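Local coordinates for protein spermidine synthase (Corynebacterium glutamicum ATCC 13032, PDB 3GJY) that probably catalyses spermidine formation by transferring an aminopropyl group from decarboxylated S-adenosylmethionine to putrescine in polyamine biosynthesis, at residues A[172-184]-A[284-296]. Residues are numbered along the deposited sequence; the frame is centred on the assembly and turned at random. Where two conformers were deposited one is given.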
loop_
_atom_site.group_PDB
_atom_site.type_symbol
_atom_site.label_atom_id
_atom_site.label_comp_id
_atom_site.label_asym_id
_atom_site.label_seq_id
_atom_site.Cartn_x
_atom_site.Cartn_y
_atom_site.Cartn_z
ATOM N N ILE A 172 -6.998 -11.648 -1.621
ATOM C CA ILE A 172 -5.681 -12.119 -2.029
ATOM C C ILE A 172 -5.280 -11.364 -3.314
ATOM O O ILE A 172 -6.098 -11.111 -4.209
ATOM C CB ILE A 172 -5.645 -13.672 -2.200
ATOM C CG1 ILE A 172 -6.550 -14.116 -3.359
ATOM C CG2 ILE A 172 -6.020 -14.364 -0.856
ATOM C CD1 ILE A 172 -6.122 -15.421 -4.046
ATOM N N THR A 173 -4.025 -10.956 -3.398
ATOM C CA THR A 173 -3.690 -10.042 -4.486
ATOM C C THR A 173 -3.738 -10.801 -5.847
ATOM O O THR A 173 -3.304 -11.946 -5.867
ATOM C CB THR A 173 -2.394 -9.248 -4.127
ATOM O OG1 THR A 173 -1.534 -9.099 -5.254
ATOM C CG2 THR A 173 -1.633 -9.900 -2.926
ATOM N N PRO A 174 -4.301 -10.190 -6.932
ATOM C CA PRO A 174 -4.154 -10.873 -8.242
ATOM C C PRO A 174 -2.721 -11.243 -8.545
ATOM O O PRO A 174 -1.776 -10.508 -8.188
ATOM C CB PRO A 174 -4.637 -9.857 -9.259
ATOM C CG PRO A 174 -5.553 -8.951 -8.481
ATOM C CD PRO A 174 -5.004 -8.899 -7.087
ATOM N N GLN A 175 -2.560 -12.379 -9.218
ATOM C CA GLN A 175 -1.264 -12.986 -9.383
ATOM C C GLN A 175 -0.290 -12.057 -10.095
ATOM O O GLN A 175 0.913 -12.024 -9.731
ATOM C CB GLN A 175 -1.427 -14.319 -10.138
ATOM C CG GLN A 175 -0.201 -15.209 -10.053
ATOM C CD GLN A 175 0.712 -14.997 -11.212
ATOM O OE1 GLN A 175 0.474 -14.111 -12.031
ATOM N NE2 GLN A 175 1.790 -15.788 -11.291
ATOM N N ASN A 176 -0.787 -11.250 -11.028
ATOM C CA ASN A 176 0.098 -10.377 -11.794
ATOM C C ASN A 176 0.698 -9.197 -11.049
ATOM O O ASN A 176 1.555 -8.506 -11.577
ATOM C CB ASN A 176 -0.475 -9.969 -13.156
ATOM C CG ASN A 176 -1.706 -9.145 -13.064
ATOM O OD1 ASN A 176 -2.272 -8.933 -11.994
ATOM N ND2 ASN A 176 -2.188 -8.708 -14.241
ATOM N N PHE A 177 0.284 -9.026 -9.796
ATOM C CA PHE A 177 0.897 -8.058 -8.904
ATOM C C PHE A 177 1.878 -8.711 -7.945
ATOM O O PHE A 177 2.376 -8.038 -7.040
ATOM C CB PHE A 177 -0.189 -7.333 -8.105
ATOM C CG PHE A 177 -0.982 -6.387 -8.925
ATOM C CD1 PHE A 177 -0.434 -5.202 -9.370
ATOM C CD2 PHE A 177 -2.297 -6.710 -9.297
ATOM C CE1 PHE A 177 -1.200 -4.312 -10.147
ATOM C CE2 PHE A 177 -3.049 -5.824 -10.078
ATOM C CZ PHE A 177 -2.498 -4.632 -10.496
ATOM N N THR A 178 2.172 -9.999 -8.131
ATOM C CA THR A 178 2.999 -10.723 -7.158
ATOM C C THR A 178 4.238 -11.391 -7.740
ATOM O O THR A 178 4.918 -12.148 -7.037
ATOM C CB THR A 178 2.175 -11.794 -6.406
ATOM O OG1 THR A 178 1.911 -12.878 -7.291
ATOM C CG2 THR A 178 0.876 -11.191 -5.882
ATOM N N THR A 179 4.517 -11.120 -9.007
ATOM C CA THR A 179 5.550 -11.857 -9.719
ATOM C C THR A 179 6.853 -11.084 -9.787
ATOM O O THR A 179 6.905 -9.840 -9.667
ATOM C CB THR A 179 5.132 -12.141 -11.171
ATOM O OG1 THR A 179 4.897 -10.885 -11.827
ATOM C CG2 THR A 179 3.888 -12.977 -11.216
ATOM N N VAL A 180 7.913 -11.836 -10.064
ATOM C CA VAL A 180 9.238 -11.252 -10.271
ATOM C C VAL A 180 9.181 -10.191 -11.375
ATOM O O VAL A 180 9.763 -9.111 -11.238
ATOM C CB VAL A 180 10.233 -12.356 -10.619
ATOM C CG1 VAL A 180 11.550 -11.752 -11.197
ATOM C CG2 VAL A 180 10.488 -13.266 -9.374
ATOM N N GLU A 181 8.422 -10.460 -12.432
ATOM C CA GLU A 181 8.340 -9.495 -13.530
ATOM C C GLU A 181 7.711 -8.182 -13.068
ATOM O O GLU A 181 8.193 -7.103 -13.424
ATOM C CB GLU A 181 7.547 -10.084 -14.715
ATOM C CG GLU A 181 8.289 -11.220 -15.463
ATOM C CD GLU A 181 8.214 -12.551 -14.745
ATOM O OE1 GLU A 181 7.385 -12.726 -13.815
ATOM O OE2 GLU A 181 9.009 -13.450 -15.137
ATOM N N PHE A 182 6.659 -8.271 -12.250
ATOM C CA PHE A 182 6.059 -7.060 -11.687
ATOM C C PHE A 182 7.060 -6.300 -10.827
ATOM O O PHE A 182 7.207 -5.096 -11.000
ATOM C CB PHE A 182 4.812 -7.398 -10.875
ATOM C CG PHE A 182 4.256 -6.228 -10.110
ATOM C CD1 PHE A 182 3.646 -5.158 -10.771
ATOM C CD2 PHE A 182 4.351 -6.193 -8.717
ATOM C CE1 PHE A 182 3.134 -4.077 -10.031
ATOM C CE2 PHE A 182 3.837 -5.135 -7.997
ATOM C CZ PHE A 182 3.246 -4.077 -8.640
ATOM N N PHE A 183 7.774 -7.016 -9.968
ATOM C CA PHE A 183 8.756 -6.367 -9.088
ATOM C C PHE A 183 9.883 -5.728 -9.899
ATOM O O PHE A 183 10.356 -4.648 -9.551
ATOM C CB PHE A 183 9.325 -7.332 -8.040
ATOM C CG PHE A 183 8.257 -7.924 -7.150
ATOM C CD1 PHE A 183 7.245 -7.122 -6.609
ATOM C CD2 PHE A 183 8.251 -9.299 -6.879
ATOM C CE1 PHE A 183 6.239 -7.700 -5.814
ATOM C CE2 PHE A 183 7.273 -9.872 -6.083
ATOM C CZ PHE A 183 6.262 -9.079 -5.568
ATOM N N GLU A 184 10.266 -6.367 -11.019
ATOM C CA GLU A 184 11.310 -5.801 -11.884
ATOM C C GLU A 184 10.852 -4.485 -12.515
ATOM O O GLU A 184 11.664 -3.538 -12.643
ATOM C CB GLU A 184 11.735 -6.767 -13.017
ATOM C CG GLU A 184 12.555 -7.990 -12.529
ATOM C CD GLU A 184 14.058 -7.710 -12.223
ATOM O OE1 GLU A 184 14.491 -6.531 -12.085
ATOM O OE2 GLU A 184 14.809 -8.713 -12.089
ATOM N N SER A 284 12.284 -18.231 3.761
ATOM C CA SER A 284 13.217 -19.249 3.278
ATOM C C SER A 284 12.445 -20.434 2.707
ATOM O O SER A 284 11.409 -20.860 3.256
ATOM C CB SER A 284 14.125 -19.713 4.409
ATOM O OG SER A 284 15.158 -20.558 3.922
ATOM N N GLY A 285 12.923 -20.942 1.587
ATOM C CA GLY A 285 12.266 -22.089 0.967
ATOM C C GLY A 285 11.072 -21.764 0.073
ATOM O O GLY A 285 10.646 -22.602 -0.725
ATOM N N ALA A 286 10.527 -20.546 0.174
ATOM C CA ALA A 286 9.391 -20.169 -0.651
ATOM C C ALA A 286 9.846 -19.936 -2.087
ATOM O O ALA A 286 10.976 -19.464 -2.324
ATOM C CB ALA A 286 8.704 -18.894 -0.110
ATOM N N GLN A 287 8.975 -20.274 -3.029
ATOM C CA GLN A 287 9.297 -20.107 -4.438
ATOM C C GLN A 287 8.705 -18.809 -4.959
ATOM O O GLN A 287 7.515 -18.530 -4.746
ATOM C CB GLN A 287 8.734 -21.280 -5.228
ATOM C CG GLN A 287 9.281 -22.650 -4.761
ATOM C CD GLN A 287 10.798 -22.709 -4.713
ATOM O OE1 GLN A 287 11.459 -22.679 -5.753
ATOM N NE2 GLN A 287 11.361 -22.806 -3.504
ATOM N N ALA A 288 9.542 -18.039 -5.647
ATOM C CA ALA A 288 9.068 -16.835 -6.320
ATOM C C ALA A 288 8.072 -17.199 -7.398
ATOM O O ALA A 288 8.137 -18.283 -8.000
ATOM C CB ALA A 288 10.232 -16.068 -6.929
ATOM N N ARG A 289 7.168 -16.264 -7.643
ATOM C CA ARG A 289 6.185 -16.410 -8.736
ATOM C C ARG A 289 6.619 -15.653 -9.978
ATOM O O ARG A 289 7.285 -14.610 -9.888
ATOM C CB ARG A 289 4.823 -15.880 -8.332
ATOM C CG ARG A 289 4.251 -16.566 -7.093
ATOM C CD ARG A 289 2.960 -15.916 -6.718
ATOM N NE ARG A 289 2.287 -16.600 -5.619
ATOM C CZ ARG A 289 1.194 -16.137 -5.032
ATOM N NH1 ARG A 289 0.653 -14.979 -5.418
ATOM N NH2 ARG A 289 0.637 -16.841 -4.041
ATOM N N HIS A 290 6.217 -16.182 -11.128
ATOM C CA HIS A 290 6.465 -15.561 -12.425
ATOM C C HIS A 290 5.161 -15.401 -13.179
ATOM O O HIS A 290 4.197 -16.144 -12.951
ATOM C CB HIS A 290 7.474 -16.377 -13.235
ATOM C CG HIS A 290 8.860 -16.230 -12.721
ATOM N ND1 HIS A 290 9.727 -15.278 -13.203
ATOM C CD2 HIS A 290 9.508 -16.856 -11.706
ATOM C CE1 HIS A 290 10.874 -15.366 -12.554
ATOM N NE2 HIS A 290 10.761 -16.300 -11.629
ATOM N N ASP A 291 5.127 -14.415 -14.074
ATOM C CA ASP A 291 3.977 -14.240 -14.959
ATOM C C ASP A 291 3.692 -15.555 -15.674
ATOM O O ASP A 291 4.616 -16.262 -16.078
ATOM C CB ASP A 291 4.274 -13.193 -16.032
ATOM C CG ASP A 291 4.321 -11.767 -15.483
ATOM O OD1 ASP A 291 3.891 -11.512 -14.338
ATOM O OD2 ASP A 291 4.765 -10.917 -16.250
ATOM N N GLY A 292 2.408 -15.852 -15.791
ATOM C CA GLY A 292 1.959 -16.987 -16.578
ATOM C C GLY A 292 2.245 -16.840 -18.062
ATOM O O GLY A 292 2.433 -15.724 -18.587
ATOM N N VAL A 293 2.289 -17.978 -18.743
ATOM C CA VAL A 293 2.409 -18.010 -20.198
ATOM C C VAL A 293 1.209 -17.271 -20.814
ATOM O O VAL A 293 0.132 -17.185 -20.201
ATOM C CB VAL A 293 2.522 -19.482 -20.733
ATOM C CG1 VAL A 293 1.182 -20.214 -20.664
ATOM C CG2 VAL A 293 3.098 -19.529 -22.149
ATOM N N SER A 294 1.395 -16.735 -22.015
ATOM C CA SER A 294 0.311 -16.030 -22.672
ATOM C C SER A 294 -0.853 -16.950 -23.022
ATOM O O SER A 294 -0.658 -18.049 -23.585
ATOM C CB SER A 294 0.796 -15.330 -23.930
ATOM O OG SER A 294 -0.347 -14.789 -24.565
ATOM N N THR A 295 -2.056 -16.494 -22.687
ATOM C CA THR A 295 -3.267 -17.287 -22.969
ATOM C C THR A 295 -4.185 -16.510 -23.903
ATOM O O THR A 295 -5.371 -16.840 -24.077
ATOM C CB THR A 295 -4.020 -17.651 -21.681
ATOM O OG1 THR A 295 -4.355 -16.447 -20.971
ATOM C CG2 THR A 295 -3.175 -18.556 -20.789
ATOM N N LEU A 296 -3.625 -15.466 -24.510
ATOM C CA LEU A 296 -4.333 -14.687 -25.523
ATOM C C LEU A 296 -4.781 -15.575 -26.688
ATOM O O LEU A 296 -3.974 -16.293 -27.282
ATOM C CB LEU A 296 -3.423 -13.560 -26.032
ATOM C CG LEU A 296 -3.892 -12.674 -27.194
ATOM C CD1 LEU A 296 -5.034 -11.778 -26.741
ATOM C CD2 LEU A 296 -2.739 -11.832 -27.727
HETATM O O HOH W 1 -1.354 -13.862 -4.053
HETATM O O HOH W 2 1.106 -12.631 -14.013
HETATM O O HOH W 3 7.144 -13.726 -6.288
HETATM O O HOH W 4 7.456 -14.832 -17.228
#
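Both carboxylate oxygens of Glu181, in the first turn of helix 180-189, are taken by consecutive residues of the irregular chain 284-296. His290 ND1 donates to the syn side of Glu181 OE2 at 2.8 Å, somewhat out of the carboxylate plane, nearly straight (174°) and with the acceptor in the ring plane; the backbone N of Asp291 reaches OE1 from above the carboxylate plane. A bend at chi2 (79°) curls the Glu181 carboxylate back to meet both donors. Val180 CG2 lies over one face of the His290 ring, 4.1 Å from its centroid, a CH-pi contact, and also touches Ala288 CB. Thr179 is the N-cap of the helix: its OG1 accepts from Phe182 N and donates to Asp291 OD1 at 2.8 Å, so one hydroxyl joins the helix start to the tail. In this Rossmann-like fold of the AdoMet-dependent methyltransferase family, helix 180-189 follows strand 160-165 of the mixed sheet, and the tail crosses its N-terminal end after helix 276-282. Asp291 OD1 lies 3.7 Å from Glu181 OE1, a like-charge approach probably eased by the salt bridge from Asp291 OD2 to Arg149 of helix 148-153. Backbone bonding adds Val180 N to Arg289 O, 2.8 Å. Gln175 NE2 donates to His290 O from above the carbonyl plane (2.9 Å), while its OE1 shares a water with Asp291 OD1. With its chain stretched out, Arg289 runs along the loop so that NH1 donates to Thr178 OG1 at 3.1 Å, which lies at the guanidinium edge and itself donates to Gln175 O; a second water links NH1 to Thr173 O.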